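Local structure of bacterial leucyl aminopeptidase (Legionella pneumophila, 6ESL) at residues B[20-26]-B[48-54]; B[221-226]-B[283-287]; B[112-116]-B[305-311]. The protein probably uses a two-zinc centre of the M28 peptidase family to remove N-terminal residues, leucine among them, from peptides, as a secreted bacterial aminopeptidase. All coordinates share one frame. Residue numbers count along the deposited sequence, not the author numbering.

Interaction 1 of 3, residues B[20-26]-B[48-54]; sequences VHEQLQV and KIIDVLS
A pair of polar side chains on one face sets this strand pairing apart: Q23 and D51, a non-hydrogen-bonded pair with CA atoms 4.4 Å apart, are joined by Q23 NE2 donating to D51 OD2 at 2.9 Å, with Q23 chi1 m and chi2 p, and D51 chi1 t. Strands 21-26 and 48-53 run antiparallel, closest approach of the axes 4.5 Å, N-to-C directions at 148°. E22-V52, L24-I50 and V26-K48 are hydrogen-bonded pairs, each with two N-to-O bonds of 2.8-2.9 Å (E22 N to V52 O 2.9 Å, V26 N to K48 O 2.8 Å). These are the two central strands of a four-stranded antiparallel sheet, flanked by 39-43 and 73-74. L24, V26, I50 and V52 share the other face, with L24 CD1 to V52 CG2 and V26 CG2 to I50 CG1 both 4.0 Å; L60 of helix 57-67 packs on L24 and I50. Beyond the strands, S54 N donates to V20 O at 2.8 Å. E22 makes a salt bridge through OE1 to R258 and a hydrogen bond through OE2 to Y186, both of the second subunit.

Interaction 2 of 3, residues B[221-226]-B[283-287]; sequences GDDGSG and FDMTG. With ZN (zinc ion), chain F; ZN (zinc ion), chain E.
D222 and D284, both with chi1 t, bind the same zinc (chain F): D222 OD1 lies 2.0 Å from this ion, D284 OD1 2.4 Å, D284 OD2 2.5 Å and a water oxygen 2.2 Å. D222 OD2 binds the second zinc (chain E) at 2.5 Å. Residues 221-226 belong to the start of helix 220-239, with a wider pi-type turn at 221-225 and a cis peptide between D222 and D223; residues 283-287 form an irregular loop in which M285 has positive phi (79°). D223, chi1 t, accepts M285 N at OD1 (3.0 Å). S225, chi1 p, accepts T286 N at OG (2.9 Å) and donates from OG to G221 O (2.6 Å). G226 faces the loop closely, its CA 3.8 Å from F283 O. T286 OG1 is hydrogen-bonded to S229 and D284 OD2 to S334. With H209 on the first zinc and E257 on the second, this two-zinc site, with D222 as the bridging aspartate, is consistent with the co-catalytic centre of M28 aminopeptidases.

Interaction 3 of 3, residues B[112-116]-B[305-311]; sequences VYEIK and DRDLSNY
Loop-to-helix packing through two tyrosines joins the extended segment 112-116 to the first turns of helix 306-320 in the peptidase domain. Y113 (chi1 m) and Y311 (chi1 t) point toward the opposite segment; their CA atoms are 6.4 Å apart, and their rings meet obliquely, centroids 5.5 Å apart and planes at 32°. Each ring receives a CH-pi contact on one face: Y113 CB lies 3.6 Å from the Y311 ring centroid, and L308 CD1 4.0 Å from the Y113 ring centroid. One direct hydrogen bond crosses the contact, from Y311 OH to E114 O at 2.9 Å. At the other end a water bridges Y113 OH (2.7 Å) and D305 OD2 (2.6 Å). D305, chi1 t, is the N-cap, its OD2 accepting L308 N at 2.7 Å. D307 forms a salt bridge with R328 of the second subunit. Helix 373-391 packs on the pair, L390 touching Y113 and Y311 and F386 touching L308, while A347 of strand 346-350 lies against L308.

From the N terminus, interaction 1 is completed first: it closes a 21-residue loop containing strand 39-43 and pairs the two central strands of the small antiparallel sheet. The chain then runs on to segment 112-116, where interaction 3 opens. Its second segment comes only after 188 residues, so this long loop spans much of the catalytic part and contains interaction 2, whose segments join the start of helix 220-239 to the loop after strand 277-282. Interaction 3 thus fastens the chain between the N-terminal sheet and the peptidase domain to helix 306-320. Interactions 1 and 2 lie 55 Å apart between centres, interactions 2 and 3 23 Å. Interactions 1 and 3 both touch the second subunit.

Interaction 1 of 3, residues B[20-26]-B[48-54]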
loop_
_atom_site.group_PDB
_atom_site.type_symbol
_atom_site.label_atom_id
_atom_site.label_comp_id
_atom_site.label_asym_id
_atom_site.label_seq_id
_atom_site.Cartn_x
_atom_site.Cartn_y
_atom_site.Cartn_z
ATOM N N VAL B 20 14.897 -19.729 -33.247
ATOM C CA VAL B 20 13.504 -19.886 -32.740
ATOM C C VAL B 20 12.817 -18.544 -32.562
ATOM O O VAL B 20 13.478 -17.512 -32.558
ATOM C CB VAL B 20 13.379 -20.733 -31.417
ATOM C CG1 VAL B 20 13.820 -22.156 -31.662
ATOM C CG2 VAL B 20 14.157 -20.215 -30.237
ATOM N N HIS B 21 11.477 -18.627 -32.507
ATOM C CA HIS B 21 10.764 -17.413 -32.259
ATOM C C HIS B 21 10.285 -17.487 -30.834
ATOM O O HIS B 21 9.955 -18.543 -30.356
ATOM C CB HIS B 21 9.465 -17.252 -33.121
ATOM C CG HIS B 21 9.678 -17.175 -34.595
ATOM N ND1 HIS B 21 8.661 -17.334 -35.529
ATOM C CD2 HIS B 21 10.790 -16.873 -35.304
ATOM C CE1 HIS B 21 9.146 -17.155 -36.742
ATOM N NE2 HIS B 21 10.425 -16.840 -36.631
ATOM N N GLU B 22 9.965 -16.342 -30.280
ATOM C CA GLU B 22 9.391 -16.158 -28.963
ATOM C C GLU B 22 8.261 -15.150 -28.996
ATOM O O GLU B 22 8.188 -14.299 -29.867
ATOM C CB GLU B 22 10.468 -15.737 -27.934
ATOM C CG GLU B 22 11.707 -16.627 -27.910
ATOM C CD GLU B 22 12.669 -16.376 -26.749
ATOM O OE1 GLU B 22 13.750 -15.884 -27.045
ATOM O OE2 GLU B 22 12.361 -16.780 -25.635
ATOM N N GLN B 23 7.324 -15.334 -28.131
ATOM C CA GLN B 23 6.239 -14.441 -27.956
ATOM C C GLN B 23 6.402 -13.660 -26.648
ATOM O O GLN B 23 6.549 -14.224 -25.509
ATOM C CB GLN B 23 4.910 -15.154 -27.980
ATOM C CG GLN B 23 4.747 -15.951 -29.336
ATOM C CD GLN B 23 5.558 -17.267 -29.390
ATOM O OE1 GLN B 23 5.498 -18.017 -28.396
ATOM N NE2 GLN B 23 6.328 -17.457 -30.369
ATOM N N LEU B 24 6.259 -12.341 -26.837
ATOM C CA LEU B 24 6.393 -11.339 -25.725
ATOM C C LEU B 24 5.145 -10.537 -25.572
ATOM O O LEU B 24 4.588 -10.088 -26.611
ATOM C CB LEU B 24 7.538 -10.436 -26.059
ATOM C CG LEU B 24 8.848 -11.098 -26.412
ATOM C CD1 LEU B 24 9.897 -10.068 -26.708
ATOM C CD2 LEU B 24 9.264 -12.028 -25.265
ATOM N N GLN B 25 4.717 -10.353 -24.329
ATOM C CA GLN B 25 3.660 -9.432 -23.970
ATOM C C GLN B 25 4.320 -8.090 -23.639
ATOM O O GLN B 25 5.172 -8.055 -22.744
ATOM C CB GLN B 25 2.773 -9.873 -22.862
ATOM C CG GLN B 25 1.563 -8.989 -22.652
ATOM C CD GLN B 25 0.487 -9.609 -21.726
ATOM O OE1 GLN B 25 -0.181 -8.904 -20.961
ATOM N NE2 GLN B 25 0.383 -10.935 -21.749
ATOM N N VAL B 26 3.964 -7.061 -24.439
ATOM C CA VAL B 26 4.613 -5.774 -24.420
ATOM C C VAL B 26 3.576 -4.656 -24.135
ATOM O O VAL B 26 2.515 -4.583 -24.822
ATOM C CB VAL B 26 5.319 -5.587 -25.739
ATOM C CG1 VAL B 26 6.192 -4.350 -25.755
ATOM C CG2 VAL B 26 6.257 -6.751 -26.041
ATOM N N LYS B 48 0.277 -5.332 -26.484
ATOM C CA LYS B 48 0.357 -6.217 -27.627
ATOM C C LYS B 48 1.059 -7.518 -27.164
ATOM O O LYS B 48 1.935 -7.469 -26.334
ATOM C CB LYS B 48 1.191 -5.640 -28.756
ATOM C CG LYS B 48 0.555 -4.372 -29.330
ATOM C CD LYS B 48 1.154 -3.947 -30.623
ATOM C CE LYS B 48 0.514 -2.604 -30.990
ATOM N NZ LYS B 48 1.208 -2.142 -32.159
ATOM N N ILE B 49 0.710 -8.643 -27.767
ATOM C CA ILE B 49 1.562 -9.815 -27.795
ATOM C C ILE B 49 2.139 -9.931 -29.155
ATOM O O ILE B 49 1.431 -10.069 -30.202
ATOM C CB ILE B 49 0.821 -11.093 -27.326
ATOM C CG1 ILE B 49 0.439 -10.927 -25.901
ATOM C CG2 ILE B 49 1.679 -12.323 -27.604
ATOM C CD1 ILE B 49 -0.543 -11.903 -25.306
ATOM N N ILE B 50 3.453 -9.967 -29.189
ATOM C CA ILE B 50 4.150 -10.009 -30.419
ATOM C C ILE B 50 4.988 -11.277 -30.532
ATOM O O ILE B 50 5.321 -11.889 -29.515
ATOM C CB ILE B 50 5.096 -8.793 -30.609
ATOM C CG1 ILE B 50 6.228 -8.737 -29.548
ATOM C CG2 ILE B 50 4.279 -7.499 -30.528
ATOM C CD1 ILE B 50 7.306 -7.755 -29.921
ATOM N N ASP B 51 5.269 -11.647 -31.753
ATOM C CA ASP B 51 6.163 -12.726 -32.048
ATOM C C ASP B 51 7.411 -12.124 -32.610
ATOM O O ASP B 51 7.329 -11.310 -33.567
ATOM C CB ASP B 51 5.513 -13.638 -33.166
ATOM C CG ASP B 51 6.360 -14.825 -33.490
ATOM O OD1 ASP B 51 7.272 -14.710 -34.307
ATOM O OD2 ASP B 51 6.207 -15.853 -32.819
ATOM N N VAL B 52 8.549 -12.603 -32.177
ATOM C CA VAL B 52 9.809 -12.118 -32.671
ATOM C C VAL B 52 10.824 -13.221 -32.697
ATOM O O VAL B 52 10.627 -14.217 -32.092
ATOM C CB VAL B 52 10.375 -11.033 -31.749
ATOM C CG1 VAL B 52 9.417 -9.886 -31.665
ATOM C CG2 VAL B 52 10.641 -11.599 -30.368
ATOM N N LEU B 53 11.899 -13.049 -33.430
ATOM C CA LEU B 53 12.973 -14.012 -33.403
ATOM C C LEU B 53 13.651 -13.932 -32.042
ATOM O O LEU B 53 13.782 -12.863 -31.498
ATOM C CB LEU B 53 14.032 -13.658 -34.403
ATOM C CG LEU B 53 13.825 -13.810 -35.897
ATOM C CD1 LEU B 53 15.187 -13.727 -36.524
ATOM C CD2 LEU B 53 13.183 -15.135 -36.191
ATOM N N SER B 54 14.167 -15.039 -31.522
ATOM C CA SER B 54 14.875 -15.042 -30.238
ATOM C C SER B 54 16.158 -14.233 -30.238
ATOM O O SER B 54 16.580 -13.733 -29.233
ATOM C CB SER B 54 15.136 -16.439 -29.702
ATOM O OG SER B 54 16.017 -17.120 -30.518
#

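Interaction 2 of 3, residues B[221-226]-B[283-287]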
loop_
_atom_site.group_PDB
_atom_site.type_symbol
_atom_site.label_atom_id
_atom_site.label_comp_id
_atom_site.label_asym_id
_atom_site.label_seq_id
_atom_site.Cartn_x
_atom_site.Cartn_y
_atom_site.Cartn_z
ATOM N N GLY B 221 -13.585 11.183 21.278
ATOM C CA GLY B 221 -12.728 10.465 20.341
ATOM C C GLY B 221 -13.373 10.379 18.981
ATOM O O GLY B 221 -12.777 10.826 17.972
ATOM N N ASP B 222 -14.581 9.856 18.985
ATOM C CA ASP B 222 -15.293 9.756 17.730
ATOM C C ASP B 222 -16.456 10.666 17.590
ATOM O O ASP B 222 -17.534 10.371 18.097
ATOM C CB ASP B 222 -15.749 8.283 17.707
ATOM C CG ASP B 222 -16.367 7.847 16.408
ATOM O OD1 ASP B 222 -16.189 8.510 15.358
ATOM O OD2 ASP B 222 -17.047 6.809 16.450
ATOM N N ASP B 223 -16.340 11.715 16.733
ATOM C CA ASP B 223 -15.130 12.222 16.079
ATOM C C ASP B 223 -14.984 13.699 16.390
ATOM O O ASP B 223 -14.575 14.499 15.544
ATOM C CB ASP B 223 -15.169 12.004 14.587
ATOM C CG ASP B 223 -13.895 12.374 13.913
ATOM O OD1 ASP B 223 -12.818 12.346 14.526
ATOM O OD2 ASP B 223 -13.964 12.636 12.675
ATOM N N GLY B 224 -15.214 14.017 17.666
ATOM C CA GLY B 224 -14.846 15.308 18.194
ATOM C C GLY B 224 -13.374 15.625 17.938
ATOM O O GLY B 224 -13.023 16.710 17.531
ATOM N N SER B 225 -12.528 14.620 18.218
ATOM C CA SER B 225 -11.075 14.774 18.111
ATOM C C SER B 225 -10.697 15.138 16.686
ATOM O O SER B 225 -9.983 16.113 16.464
ATOM C CB SER B 225 -10.390 13.500 18.585
ATOM O OG SER B 225 -10.728 12.360 17.763
ATOM N N GLY B 226 -11.153 14.399 15.711
ATOM C CA GLY B 226 -10.796 14.726 14.354
ATOM C C GLY B 226 -11.345 16.074 13.916
ATOM O O GLY B 226 -10.653 16.863 13.245
ATOM N N PHE B 283 -9.917 12.463 8.779
ATOM C CA PHE B 283 -9.562 12.402 10.226
ATOM C C PHE B 283 -10.738 11.942 11.056
ATOM O O PHE B 283 -11.721 12.738 11.293
ATOM C CB PHE B 283 -9.004 13.736 10.685
ATOM C CG PHE B 283 -7.707 14.084 10.056
ATOM C CD1 PHE B 283 -6.492 13.645 10.619
ATOM C CD2 PHE B 283 -7.653 14.798 8.909
ATOM C CE1 PHE B 283 -5.272 13.922 10.005
ATOM C CE2 PHE B 283 -6.460 15.125 8.331
ATOM C CZ PHE B 283 -5.269 14.610 8.857
ATOM N N ASP B 284 -10.681 10.656 11.382
ATOM C CA ASP B 284 -11.654 10.015 12.223
ATOM C C ASP B 284 -10.895 9.360 13.365
ATOM O O ASP B 284 -10.269 8.311 13.212
ATOM C CB ASP B 284 -12.429 8.956 11.440
ATOM C CG ASP B 284 -13.475 8.256 12.285
ATOM O OD1 ASP B 284 -13.599 8.595 13.480
ATOM O OD2 ASP B 284 -14.173 7.366 11.754
ATOM N N MET B 285 -10.970 10.011 14.513
ATOM C CA MET B 285 -10.394 9.557 15.767
ATOM C C MET B 285 -8.889 9.870 15.744
ATOM O O MET B 285 -8.040 9.207 15.089
ATOM C CB MET B 285 -10.722 8.125 16.178
ATOM C CG MET B 285 -12.188 7.820 16.099
ATOM S SD MET B 285 -12.685 6.194 16.608
ATOM C CE MET B 285 -11.681 5.126 15.585
ATOM N N THR B 286 -8.567 10.930 16.469
ATOM C CA THR B 286 -7.200 11.486 16.507
ATOM C C THR B 286 -6.624 11.644 17.919
ATOM O O THR B 286 -5.524 12.202 18.104
ATOM C CB THR B 286 -7.179 12.881 15.850
ATOM O OG1 THR B 286 -7.933 13.805 16.609
ATOM C CG2 THR B 286 -7.607 12.836 14.391
ATOM N N GLY B 287 -7.332 11.137 18.921
ATOM C CA GLY B 287 -6.925 11.395 20.300
ATOM C C GLY B 287 -6.631 10.282 21.272
ATOM O O GLY B 287 -6.034 10.526 22.296
HETATM ZN ZN ZN F . -15.921 8.077 13.465
HETATM ZN ZN ZN E . -17.814 6.300 14.141
HETATM O O HOH W 1 -14.873 6.217 13.951
#

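Interaction 3 of 3, residues B[112-116]-B[305-311]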
loop_
_atom_site.group_PDB
_atom_site.type_symbol
_atom_site.label_atom_id
_atom_site.label_comp_id
_atom_site.label_asym_id
_atom_site.label_seq_id
_atom_site.Cartn_x
_atom_site.Cartn_y
_atom_site.Cartn_z
ATOM N N VAL B 112 4.612 12.540 -8.849
ATOM C CA VAL B 112 4.654 11.745 -7.657
ATOM C C VAL B 112 4.374 12.611 -6.431
ATOM O O VAL B 112 4.713 13.791 -6.433
ATOM C CB VAL B 112 6.049 11.094 -7.633
ATOM C CG1 VAL B 112 6.481 10.628 -6.279
ATOM C CG2 VAL B 112 6.113 9.976 -8.648
ATOM N N TYR B 113 3.706 12.079 -5.418
ATOM C CA TYR B 113 3.482 12.876 -4.246
ATOM C C TYR B 113 4.879 13.012 -3.659
ATOM O O TYR B 113 5.540 12.034 -3.417
ATOM C CB TYR B 113 2.524 12.182 -3.261
ATOM C CG TYR B 113 1.132 11.894 -3.764
ATOM C CD1 TYR B 113 0.247 12.906 -4.041
ATOM C CD2 TYR B 113 0.696 10.610 -3.943
ATOM C CE1 TYR B 113 -1.016 12.639 -4.505
ATOM C CE2 TYR B 113 -0.561 10.332 -4.407
ATOM C CZ TYR B 113 -1.421 11.349 -4.687
ATOM O OH TYR B 113 -2.661 11.076 -5.153
ATOM N N GLU B 114 5.321 14.226 -3.393
ATOM C CA GLU B 114 6.663 14.419 -2.862
ATOM C C GLU B 114 6.646 15.464 -1.804
ATOM O O GLU B 114 5.717 16.234 -1.714
ATOM C CB GLU B 114 7.638 14.878 -3.968
ATOM C CG GLU B 114 7.582 14.041 -5.257
ATOM C CD GLU B 114 8.584 14.503 -6.324
ATOM O OE1 GLU B 114 8.332 15.455 -7.108
ATOM O OE2 GLU B 114 9.638 13.844 -6.390
ATOM N N ILE B 115 7.708 15.474 -1.044
ATOM C CA ILE B 115 7.963 16.464 0.003
ATOM C C ILE B 115 8.927 17.516 -0.587
ATOM O O ILE B 115 10.063 17.190 -0.906
ATOM C CB ILE B 115 8.629 15.778 1.236
ATOM C CG1 ILE B 115 7.581 14.789 1.856
ATOM C CG2 ILE B 115 9.270 16.828 2.147
ATOM C CD1 ILE B 115 8.016 13.798 2.909
ATOM N N LYS B 116 8.411 18.722 -0.796
ATOM C CA LYS B 116 9.111 19.823 -1.457
ATOM C C LYS B 116 8.810 21.110 -0.833
ATOM O O LYS B 116 9.075 22.121 -1.445
ATOM C CB LYS B 116 8.612 20.010 -2.866
ATOM C CG LYS B 116 8.690 18.815 -3.787
ATOM C CD LYS B 116 8.119 19.247 -5.124
ATOM C CE LYS B 116 8.667 18.425 -6.284
ATOM N NZ LYS B 116 9.044 19.276 -7.458
ATOM N N ASP B 305 -6.384 4.857 -1.179
ATOM C CA ASP B 305 -5.447 4.926 -2.274
ATOM C C ASP B 305 -4.100 4.562 -1.756
ATOM O O ASP B 305 -3.591 5.136 -0.815
ATOM C CB ASP B 305 -5.417 6.307 -2.888
ATOM C CG ASP B 305 -4.471 6.412 -4.072
ATOM O OD1 ASP B 305 -4.846 5.864 -5.115
ATOM O OD2 ASP B 305 -3.339 7.025 -3.946
ATOM N N ARG B 306 -3.502 3.590 -2.425
ATOM C CA ARG B 306 -2.191 3.110 -2.059
ATOM C C ARG B 306 -1.095 4.145 -2.098
ATOM O O ARG B 306 -0.357 4.301 -1.098
ATOM C CB ARG B 306 -1.861 1.870 -2.942
ATOM C CG ARG B 306 -0.396 1.419 -2.838
ATOM C CD ARG B 306 -0.173 0.141 -3.599
ATOM N NE ARG B 306 0.992 -0.560 -3.017
ATOM C CZ ARG B 306 1.407 -1.774 -3.416
ATOM N NH1 ARG B 306 0.739 -2.458 -4.370
ATOM N NH2 ARG B 306 2.506 -2.293 -2.897
ATOM N N ASP B 307 -0.930 4.887 -3.192
ATOM C CA ASP B 307 0.095 5.916 -3.231
ATOM C C ASP B 307 -0.137 7.045 -2.238
ATOM O O ASP B 307 0.772 7.525 -1.622
ATOM C CB ASP B 307 0.287 6.504 -4.631
ATOM C CG ASP B 307 0.917 5.526 -5.602
ATOM O OD1 ASP B 307 1.476 4.492 -5.175
ATOM O OD2 ASP B 307 0.852 5.803 -6.814
ATOM N N LEU B 308 -1.397 7.486 -2.079
ATOM C CA LEU B 308 -1.624 8.600 -1.126
ATOM C C LEU B 308 -1.351 8.152 0.321
ATOM O O LEU B 308 -0.806 8.916 1.122
ATOM C CB LEU B 308 -3.050 9.140 -1.295
ATOM C CG LEU B 308 -3.347 10.424 -0.489
ATOM C CD1 LEU B 308 -2.520 11.564 -0.997
ATOM C CD2 LEU B 308 -4.834 10.749 -0.570
ATOM N N SER B 309 -1.682 6.906 0.629
ATOM C CA SER B 309 -1.456 6.294 1.954
ATOM C C SER B 309 0.015 6.203 2.272
ATOM O O SER B 309 0.492 6.647 3.364
ATOM C CB SER B 309 -2.113 4.935 2.089
ATOM O OG SER B 309 -3.511 4.977 1.831
ATOM N N ASN B 310 0.772 5.741 1.300
ATOM C CA ASN B 310 2.257 5.778 1.427
ATOM C C ASN B 310 2.804 7.171 1.621
ATOM O O ASN B 310 3.706 7.367 2.422
ATOM C CB ASN B 310 2.956 5.156 0.197
ATOM C CG ASN B 310 2.739 3.630 0.071
ATOM O OD1 ASN B 310 2.441 2.935 1.059
ATOM N ND2 ASN B 310 3.010 3.090 -1.162
ATOM N N TYR B 311 2.257 8.137 0.910
ATOM C CA TYR B 311 2.656 9.509 1.110
ATOM C C TYR B 311 2.369 10.022 2.574
ATOM O O TYR B 311 3.199 10.674 3.190
ATOM C CB TYR B 311 1.964 10.433 0.093
ATOM C CG TYR B 311 2.435 11.820 0.147
ATOM C CD1 TYR B 311 3.767 12.137 -0.121
ATOM C CD2 TYR B 311 1.544 12.871 0.404
ATOM C CE1 TYR B 311 4.194 13.474 -0.095
ATOM C CE2 TYR B 311 1.953 14.173 0.482
ATOM C CZ TYR B 311 3.258 14.495 0.204
ATOM O OH TYR B 311 3.670 15.803 0.253
HETATM O O HOH W 2 -2.940 8.548 -6.059
#